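Putative malic enzyme ((S)-malate:NAD+ oxidoreductase (decarboxylating)) (Streptococcus pyogenes, PDB 2A9F) probably catalyses the NAD+-dependent oxidative decarboxylation of (S)-malate to pyruvate, using a divalent metal ion such as magnesium or manganese. Local coordinates at the interface of chains A and B. Coordinates in Å, arbitrary orientation; residue numbers count along the deposited sequence, not the author numbering. Chains: chain A/B, putative malic enzyme ((S)-malate:NAD+ oxidoreductase (decarboxylating)).

The interface of chains A and B. Residues chain A 36, 39-40; chain B 91, 94-95, 98, 137.
This patch probably belongs to a composite active site of the malic enzyme family, where the predicted proton donor, A:Tyr40, enters the other subunit's site at the two-fold interface of the deposited pair. A:Tyr40 follows helix 33-39 and lies across helix 85-102 of chain B. Its CG is anti to the backbone N (chi1 -161°), which sends the ring along B:Lys95, the predicted proton acceptor. The two side chains run side by side and point the same way. B:Lys95 bends at chi2 (72°), and its CD methylene comes 3.7 Å from the phenol OH of A:Tyr40. B:Leu98 crosses the ring at about a right angle. Its CD1 methyl sits over one face, 3.9 Å from the ring centroid of A:Tyr40 and offset toward the rim, a CH-pi contact. At the ring edge, in plane, the backbone O of B:Val91 lies 3.3 Å from A:Tyr40 CE1. B:Gly94 CA packs 3.7 Å from A:Tyr40 CD1, with no side chain between ring and helix. The other B:Leu98 methyl, CD2, meets A:Leu36 CD2 obliquely. B:Glu137, a magnesium ligand, approaches the phenol tip to tip. Its OE2 is 3.9 Å from A:Tyr40 OH, too far for a hydrogen bond, and no polar bond crosses this patch. Its carboxylate is turned 83° from the ring. Within chain B, B:Lys95 NZ forms a salt bridge with B:Glu137 OE1 at 3.6 Å. This pairing may favour a charged amine.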
ATOM      1  N   LEU A  36       9.155 -16.550  14.112  1.00 49.02           N
ATOM      2  CA  LEU A  36       8.898 -15.147  14.402  1.00 48.60           C
ATOM      3  C   LEU A  36      10.109 -14.415  14.947  1.00 50.77           C
ATOM      4  O   LEU A  36      10.158 -13.178  14.922  1.00 50.12           O
ATOM      5  CB  LEU A  36       7.749 -15.008  15.397  1.00 49.47           C
ATOM      6  CG  LEU A  36       6.459 -15.792  15.147  1.00 49.13           C
ATOM      7  CD1 LEU A  36       5.616 -15.733  16.406  1.00 51.81           C
ATOM      8  CD2 LEU A  36       5.697 -15.246  13.950  1.00 49.76           C
ATOM      9  N   ALA A  39      11.655 -13.557  11.407  1.00 57.49           N
ATOM     10  CA  ALA A  39      10.855 -12.649  10.591  1.00 56.45           C
ATOM     11  C   ALA A  39      10.427 -11.398  11.342  1.00 56.46           C
ATOM     12  O   ALA A  39      10.080 -10.403  10.718  1.00 57.05           O
ATOM     13  CB  ALA A  39       9.617 -13.372  10.041  1.00 55.03           C
ATOM     14  N   TYR A  40      10.454 -11.432  12.672  1.00 57.61           N
ATOM     15  CA  TYR A  40      10.044 -10.261  13.439  1.00 58.05           C
ATOM     16  C   TYR A  40      10.871  -9.941  14.687  1.00 59.43           C
ATOM     17  O   TYR A  40      12.059 -10.245  14.765  1.00 59.65           O
ATOM     18  CB  TYR A  40       8.550 -10.372  13.813  1.00 57.04           C
ATOM     19  CG  TYR A  40       7.924  -9.044  14.194  1.00 56.76           C
ATOM     20  CD1 TYR A  40       7.955  -7.957  13.309  1.00 56.75           C
ATOM     21  CD2 TYR A  40       7.384  -8.844  15.465  1.00 55.04           C
ATOM     22  CE1 TYR A  40       7.476  -6.705  13.687  1.00 56.44           C
ATOM     23  CE2 TYR A  40       6.902  -7.601  15.858  1.00 55.27           C
ATOM     24  CZ  TYR A  40       6.956  -6.531  14.969  1.00 57.52           C
ATOM     25  OH  TYR A  40       6.543  -5.282  15.381  1.00 57.34           O
TER
ATOM     26  N   VAL B  91      10.576  -3.948   9.600  1.00 47.02           N
ATOM     27  CA  VAL B  91       9.726  -4.162  10.768  1.00 46.21           C
ATOM     28  C   VAL B  91       8.253  -4.148  10.397  1.00 44.43           C
ATOM     29  O   VAL B  91       7.476  -4.932  10.928  1.00 42.06           O
ATOM     30  CB  VAL B  91       9.969  -3.101  11.859  1.00 48.16           C
ATOM     31  CG1 VAL B  91       8.838  -3.121  12.860  1.00 49.58           C
ATOM     32  CG2 VAL B  91      11.285  -3.387  12.568  1.00 49.89           C
ATOM     33  N   GLY B  94       7.287  -7.420   8.742  1.00 43.80           N
ATOM     34  CA  GLY B  94       7.125  -8.509   9.699  1.00 41.95           C
ATOM     35  C   GLY B  94       5.815  -8.431  10.466  1.00 40.26           C
ATOM     36  O   GLY B  94       5.162  -9.445  10.728  1.00 38.82           O
ATOM     37  N   LYS B  95       5.453  -7.207  10.829  1.00 38.08           N
ATOM     38  CA  LYS B  95       4.225  -6.918  11.543  1.00 37.23           C
ATOM     39  C   LYS B  95       3.029  -7.294  10.649  1.00 38.31           C
ATOM     40  O   LYS B  95       2.042  -7.875  11.126  1.00 36.12           O
ATOM     41  CB  LYS B  95       4.183  -5.427  11.882  1.00 36.81           C
ATOM     42  CG  LYS B  95       2.983  -5.001  12.677  1.00 39.98           C
ATOM     43  CD  LYS B  95       3.071  -5.509  14.093  1.00 42.01           C
ATOM     44  CE  LYS B  95       1.857  -5.094  14.889  1.00 43.76           C
ATOM     45  NZ  LYS B  95       2.096  -5.419  16.302  1.00 46.16           N
ATOM     46  N   LEU B  98       2.522 -11.083  10.373  1.00 42.49           N
ATOM     47  CA  LEU B  98       1.854 -11.598  11.568  1.00 41.76           C
ATOM     48  C   LEU B  98       0.334 -11.507  11.500  1.00 42.36           C
ATOM     49  O   LEU B  98      -0.370 -12.414  11.976  1.00 42.33           O
ATOM     50  CB  LEU B  98       2.364 -10.874  12.819  1.00 40.46           C
ATOM     51  CG  LEU B  98       3.875 -11.033  13.050  1.00 39.66           C
ATOM     52  CD1 LEU B  98       4.354 -10.211  14.242  1.00 35.59           C
ATOM     53  CD2 LEU B  98       4.169 -12.502  13.267  1.00 38.07           C
ATOM     54  N   GLU B 137       2.449   2.159  13.821  1.00 45.94           N
ATOM     55  CA  GLU B 137       3.495   1.396  14.479  1.00 45.53           C
ATOM     56  C   GLU B 137       4.814   2.135  14.409  1.00 45.88           C
ATOM     57  O   GLU B 137       5.122   2.787  13.411  1.00 42.67           O
ATOM     58  CB  GLU B 137       3.617   0.029  13.798  1.00 43.48           C
ATOM     59  CG  GLU B 137       4.700  -0.887  14.328  1.00 44.54           C
ATOM     60  CD  GLU B 137       4.302  -1.610  15.605  1.00 43.15           C
ATOM     61  OE1 GLU B 137       3.125  -2.019  15.717  1.00 46.21           O
ATOM     62  OE2 GLU B 137       5.168  -1.786  16.486  1.00 40.67           O
TER